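Local coordinates for uncharacterized conserved protein (Staphylococcus epidermidis, PDB 3FRM) that is of unknown function but carries a GNAT-type acetyltransferase domain and may therefore transfer acyl groups, with a sodium ion bound in the crystal, at residues S125-D137 with A148-N160. Sequence-based numbering, arbitrary orientation.
Sequences SSNNINDYLHVYD and ANMVKQHIYSSYN. With NA (sodium ion), chain G.
I129 sits squarely on the Y159 ring: its CG1 lies 4.0 Å from the ring centroid and only 7° off the normal, which identifies a CH-pi contact. A chi1 of -176° sets CG1 over that face, anti to the backbone N, and puts CG2 between the N and the carbonyl carbon, at the edge of Y156, 4.1 Å from its CE1. One turn on, L133 divides its methyls, CD1 reaching Y156 CB at 4.0 Å and CD2 turning to the CG of K152. Buried Y132 and I155 extend this apolar core, CE2 to CG2 3.9 Å, crossing nearly at right angles; the Y132 hydroxyl is hydrogen-bonded to D180. The segment axes run 158° apart in direction and 10.9 Å at closest approach, so helices 129-136 and 145-158 form an antiparallel pair. Y132 and I155 both touch strand 165-171 in the GNAT-like half of the sheet, consistent with the paired helices that follow the first strand in this fold. Exposed Y156 flanks the core. The partly exposed end is more polar: D137 OD2 lies alongside the K152 methylenes, its salt bridge to NZ long (3.7 Å) and therefore weak, while the lysine CG packs obliquely on the Y136 ring. Beyond the helix, the carbonyl oxygens of Y159 and N160 bind the sodium ion, at 2.5 Å for Y159 O, with D162 and I164 completing the site.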
loop_
_atom_site.group_PDB
_atom_site.type_symbol
_atom_site.label_atom_id
_atom_site.label_comp_id
_atom_site.label_asym_id
_atom_site.label_seq_id
_atom_site.Cartn_x
_atom_site.Cartn_y
_atom_site.Cartn_z
ATOM N N SER A 125 4.335 -30.797 -3.706
ATOM C CA SER A 125 4.150 -31.902 -4.604
ATOM C C SER A 125 2.793 -32.443 -4.296
ATOM O O SER A 125 2.083 -31.897 -3.424
ATOM C CB SER A 125 5.174 -32.979 -4.326
ATOM O OG SER A 125 5.078 -33.363 -2.966
ATOM N N SER A 126 2.456 -33.540 -4.985
ATOM C CA SER A 126 1.171 -34.202 -4.837
ATOM C C SER A 126 0.952 -34.432 -3.355
ATOM O O SER A 126 -0.184 -34.552 -2.905
ATOM C CB SER A 126 1.177 -35.530 -5.578
ATOM O OG SER A 126 2.074 -36.459 -4.965
ATOM N N ASN A 127 2.051 -34.452 -2.598
ATOM C CA ASN A 127 2.028 -34.866 -1.208
ATOM C C ASN A 127 1.557 -33.793 -0.279
ATOM O O ASN A 127 0.944 -34.053 0.744
ATOM C CB ASN A 127 3.419 -35.314 -0.776
ATOM C CG ASN A 127 3.777 -36.697 -1.304
ATOM O OD1 ASN A 127 3.010 -37.326 -2.063
ATOM N ND2 ASN A 127 4.942 -37.185 -0.899
ATOM N N ASN A 128 1.858 -32.567 -0.631
ATOM C CA ASN A 128 1.477 -31.473 0.220
ATOM C C ASN A 128 0.658 -30.430 -0.493
ATOM O O ASN A 128 0.296 -29.458 0.131
ATOM C CB ASN A 128 2.704 -30.849 0.916
ATOM C CG ASN A 128 3.714 -30.304 -0.065
ATOM O OD1 ASN A 128 3.448 -30.140 -1.260
ATOM N ND2 ASN A 128 4.877 -30.037 0.425
ATOM N N ILE A 129 0.309 -30.651 -1.763
ATOM C CA ILE A 129 -0.438 -29.640 -2.563
ATOM C C ILE A 129 -1.680 -29.058 -1.897
ATOM O O ILE A 129 -2.040 -27.873 -2.156
ATOM C CB ILE A 129 -0.840 -30.159 -3.986
ATOM C CG1 ILE A 129 -1.525 -29.068 -4.815
ATOM C CG2 ILE A 129 -1.811 -31.315 -3.906
ATOM C CD1 ILE A 129 -0.776 -27.671 -4.824
ATOM N N ASN A 130 -2.377 -29.889 -1.122
ATOM C CA ASN A 130 -3.590 -29.479 -0.414
ATOM C C ASN A 130 -3.284 -28.501 0.738
ATOM O O ASN A 130 -4.130 -27.650 1.064
ATOM C CB ASN A 130 -4.403 -30.667 0.110
ATOM C CG ASN A 130 -5.320 -31.298 -0.960
ATOM O OD1 ASN A 130 -5.211 -32.487 -1.216
ATOM N ND2 ASN A 130 -6.212 -30.509 -1.589
ATOM N N ASP A 131 -2.104 -28.619 1.357
ATOM C CA ASP A 131 -1.695 -27.664 2.347
ATOM C C ASP A 131 -1.444 -26.323 1.693
ATOM O O ASP A 131 -1.675 -25.291 2.298
ATOM C CB ASP A 131 -0.387 -28.096 3.051
ATOM C CG ASP A 131 -0.582 -29.282 3.976
ATOM O OD1 ASP A 131 0.423 -29.999 4.178
ATOM O OD2 ASP A 131 -1.710 -29.504 4.494
ATOM N N TYR A 132 -0.918 -26.327 0.477
ATOM C CA TYR A 132 -0.677 -25.089 -0.220
ATOM C C TYR A 132 -2.052 -24.412 -0.449
ATOM O O TYR A 132 -2.273 -23.256 -0.090
ATOM C CB TYR A 132 0.089 -25.368 -1.524
ATOM C CG TYR A 132 0.140 -24.211 -2.475
ATOM C CD1 TYR A 132 1.255 -23.399 -2.528
ATOM C CD2 TYR A 132 -0.934 -23.939 -3.364
ATOM C CE1 TYR A 132 1.336 -22.328 -3.399
ATOM C CE2 TYR A 132 -0.877 -22.816 -4.289
ATOM C CZ TYR A 132 0.291 -22.016 -4.266
ATOM O OH TYR A 132 0.453 -20.903 -5.090
ATOM N N LEU A 133 -2.992 -25.167 -0.983
ATOM C CA LEU A 133 -4.311 -24.594 -1.306
ATOM C C LEU A 133 -5.064 -24.160 -0.072
ATOM O O LEU A 133 -5.793 -23.166 -0.082
ATOM C CB LEU A 133 -5.131 -25.578 -2.087
ATOM C CG LEU A 133 -4.525 -25.851 -3.449
ATOM C CD1 LEU A 133 -5.348 -27.008 -4.044
ATOM C CD2 LEU A 133 -4.560 -24.568 -4.316
ATOM N N HIS A 134 -4.820 -24.875 1.006
ATOM C CA HIS A 134 -5.373 -24.503 2.271
ATOM C C HIS A 134 -5.000 -23.088 2.694
ATOM O O HIS A 134 -5.845 -22.344 3.189
ATOM C CB HIS A 134 -4.929 -25.492 3.337
ATOM C CG HIS A 134 -5.431 -25.141 4.691
ATOM N ND1 HIS A 134 -4.639 -24.519 5.637
ATOM C CD2 HIS A 134 -6.664 -25.258 5.238
ATOM C CE1 HIS A 134 -5.358 -24.294 6.722
ATOM N NE2 HIS A 134 -6.589 -24.736 6.506
ATOM N N VAL A 135 -3.742 -22.708 2.506
ATOM C CA VAL A 135 -3.328 -21.368 2.869
ATOM C C VAL A 135 -3.944 -20.384 1.873
ATOM O O VAL A 135 -4.466 -19.307 2.222
ATOM C CB VAL A 135 -1.793 -21.235 2.840
ATOM C CG1 VAL A 135 -1.377 -19.743 3.057
ATOM C CG2 VAL A 135 -1.143 -22.195 3.847
ATOM N N TYR A 136 -3.858 -20.777 0.620
ATOM C CA TYR A 136 -4.417 -20.020 -0.457
ATOM C C TYR A 136 -5.861 -19.569 -0.165
ATOM O O TYR A 136 -6.191 -18.397 -0.368
ATOM C CB TYR A 136 -4.315 -20.825 -1.757
ATOM C CG TYR A 136 -4.735 -19.999 -2.896
ATOM C CD1 TYR A 136 -3.877 -19.020 -3.443
ATOM C CD2 TYR A 136 -6.015 -20.132 -3.401
ATOM C CE1 TYR A 136 -4.320 -18.198 -4.491
ATOM C CE2 TYR A 136 -6.450 -19.350 -4.440
ATOM C CZ TYR A 136 -5.620 -18.384 -4.979
ATOM O OH TYR A 136 -6.138 -17.629 -6.003
ATOM N N ASP A 137 -6.646 -20.485 0.394
ATOM C CA ASP A 137 -8.057 -20.308 0.783
ATOM C C ASP A 137 -8.359 -19.169 1.711
ATOM O O ASP A 137 -9.460 -18.638 1.694
ATOM C CB ASP A 137 -8.585 -21.584 1.462
ATOM C CG ASP A 137 -9.530 -22.313 0.592
ATOM O OD1 ASP A 137 -10.551 -22.883 1.074
ATOM O OD2 ASP A 137 -9.274 -22.273 -0.631
ATOM N N ALA A 148 -12.124 -17.237 -6.855
ATOM C CA ALA A 148 -11.068 -17.900 -6.073
ATOM C C ALA A 148 -11.116 -19.399 -6.315
ATOM O O ALA A 148 -10.075 -20.002 -6.566
ATOM C CB ALA A 148 -11.184 -17.605 -4.559
ATOM N N ASN A 149 -12.309 -20.003 -6.273
ATOM C CA ASN A 149 -12.408 -21.448 -6.453
ATOM C C ASN A 149 -11.951 -21.943 -7.810
ATOM O O ASN A 149 -11.335 -23.009 -7.899
ATOM C CB ASN A 149 -13.801 -21.984 -6.149
ATOM C CG ASN A 149 -14.044 -22.177 -4.658
ATOM O OD1 ASN A 149 -13.075 -22.225 -3.846
ATOM N ND2 ASN A 149 -15.344 -22.238 -4.263
HETATM N N MSE A 150 -12.235 -21.174 -8.863
HETATM C CA MSE A 150 -11.822 -21.592 -10.200
HETATM C C MSE A 150 -10.315 -21.381 -10.366
HETATM O O MSE A 150 -9.681 -22.085 -11.125
HETATM C CB MSE A 150 -12.713 -21.056 -11.361
HETATM C CG MSE A 150 -12.335 -19.784 -12.099
HETATM SE SE MSE A 150 -10.529 -19.364 -12.940
HETATM C CE MSE A 150 -10.663 -17.409 -12.763
ATOM N N VAL A 151 -9.735 -20.449 -9.628
ATOM C CA VAL A 151 -8.290 -20.330 -9.638
ATOM C C VAL A 151 -7.678 -21.513 -8.873
ATOM O O VAL A 151 -6.678 -22.052 -9.303
ATOM C CB VAL A 151 -7.812 -18.964 -9.114
ATOM C CG1 VAL A 151 -6.316 -18.971 -8.857
ATOM C CG2 VAL A 151 -8.170 -17.856 -10.133
ATOM N N LYS A 152 -8.312 -21.944 -7.781
ATOM C CA LYS A 152 -7.880 -23.138 -7.061
ATOM C C LYS A 152 -7.831 -24.357 -7.945
ATOM O O LYS A 152 -6.830 -25.038 -8.019
ATOM C CB LYS A 152 -8.800 -23.433 -5.888
ATOM C CG LYS A 152 -8.294 -22.875 -4.551
ATOM C CD LYS A 152 -9.297 -23.156 -3.427
ATOM C CE LYS A 152 -9.390 -24.640 -3.085
ATOM N NZ LYS A 152 -10.717 -25.061 -2.505
ATOM N N GLN A 153 -8.916 -24.619 -8.639
ATOM C CA GLN A 153 -8.998 -25.734 -9.571
ATOM C C GLN A 153 -7.885 -25.668 -10.622
ATOM O O GLN A 153 -7.289 -26.643 -10.976
ATOM C CB GLN A 153 -10.392 -25.752 -10.243
ATOM C CG GLN A 153 -11.386 -26.682 -9.553
ATOM C CD GLN A 153 -11.194 -28.149 -9.971
ATOM O OE1 GLN A 153 -10.060 -28.655 -10.006
ATOM N NE2 GLN A 153 -12.301 -28.830 -10.316
ATOM N N HIS A 154 -7.600 -24.495 -11.109
ATOM C CA HIS A 154 -6.556 -24.337 -12.118
ATOM C C HIS A 154 -5.154 -24.728 -11.604
ATOM O O HIS A 154 -4.477 -25.540 -12.226
ATOM C CB HIS A 154 -6.630 -22.921 -12.664
ATOM C CG HIS A 154 -5.579 -22.597 -13.677
ATOM N ND1 HIS A 154 -5.389 -23.342 -14.826
ATOM C CD2 HIS A 154 -4.686 -21.579 -13.734
ATOM C CE1 HIS A 154 -4.419 -22.802 -15.543
ATOM N NE2 HIS A 154 -3.977 -21.730 -14.903
ATOM N N ILE A 155 -4.756 -24.188 -10.454
ATOM C CA ILE A 155 -3.508 -24.566 -9.777
ATOM C C ILE A 155 -3.433 -26.067 -9.457
ATOM O O ILE A 155 -2.382 -26.747 -9.647
ATOM C CB ILE A 155 -3.354 -23.833 -8.435
ATOM C CG1 ILE A 155 -3.543 -22.339 -8.605
ATOM C CG2 ILE A 155 -1.999 -24.151 -7.786
ATOM C CD1 ILE A 155 -3.327 -21.585 -7.297
ATOM N N TYR A 156 -4.543 -26.582 -8.951
ATOM C CA TYR A 156 -4.603 -27.984 -8.559
ATOM C C TYR A 156 -4.483 -28.917 -9.751
ATOM O O TYR A 156 -4.327 -30.100 -9.577
ATOM C CB TYR A 156 -5.909 -28.284 -7.816
ATOM C CG TYR A 156 -6.035 -29.728 -7.408
ATOM C CD1 TYR A 156 -5.212 -30.256 -6.420
ATOM C CD2 TYR A 156 -6.987 -30.585 -8.015
ATOM C CE1 TYR A 156 -5.327 -31.615 -6.010
ATOM C CE2 TYR A 156 -7.113 -31.947 -7.611
ATOM C CZ TYR A 156 -6.272 -32.441 -6.623
ATOM O OH TYR A 156 -6.340 -33.749 -6.226
ATOM N N SER A 157 -4.606 -28.426 -10.973
ATOM C CA SER A 157 -4.511 -29.371 -12.075
ATOM C C SER A 157 -3.403 -28.990 -13.028
ATOM O O SER A 157 -3.211 -29.646 -14.041
ATOM C CB SER A 157 -5.843 -29.455 -12.822
ATOM O OG SER A 157 -5.909 -28.378 -13.720
ATOM N N SER A 158 -2.680 -27.916 -12.720
ATOM C CA SER A 158 -1.611 -27.511 -13.579
ATOM C C SER A 158 -0.314 -27.390 -12.810
ATOM O O SER A 158 0.655 -26.908 -13.369
ATOM C CB SER A 158 -1.953 -26.200 -14.296
ATOM O OG SER A 158 -2.042 -25.134 -13.380
ATOM N N TYR A 159 -0.282 -27.855 -11.556
ATOM C CA TYR A 159 0.895 -27.643 -10.702
ATOM C C TYR A 159 2.145 -28.491 -11.009
ATOM O O TYR A 159 3.245 -27.975 -10.853
ATOM C CB TYR A 159 0.548 -27.695 -9.213
ATOM C CG TYR A 159 0.364 -29.078 -8.693
ATOM C CD1 TYR A 159 -0.850 -29.740 -8.858
ATOM C CD2 TYR A 159 1.415 -29.748 -8.027
ATOM C CE1 TYR A 159 -1.033 -31.028 -8.380
ATOM C CE2 TYR A 159 1.248 -31.059 -7.539
ATOM C CZ TYR A 159 0.021 -31.694 -7.714
ATOM O OH TYR A 159 -0.175 -32.993 -7.251
ATOM N N ASN A 160 2.017 -29.766 -11.385
ATOM C CA ASN A 160 3.173 -30.472 -11.970
ATOM C C ASN A 160 3.398 -29.846 -13.326
ATOM O O ASN A 160 4.143 -28.881 -13.468
ATOM C CB ASN A 160 2.919 -31.945 -12.223
ATOM C CG ASN A 160 2.204 -32.616 -11.105
ATOM O OD1 ASN A 160 2.832 -33.087 -10.157
ATOM N ND2 ASN A 160 0.874 -32.720 -11.224
HETATM NA NA NA G . 5.471 -27.148 -11.602
#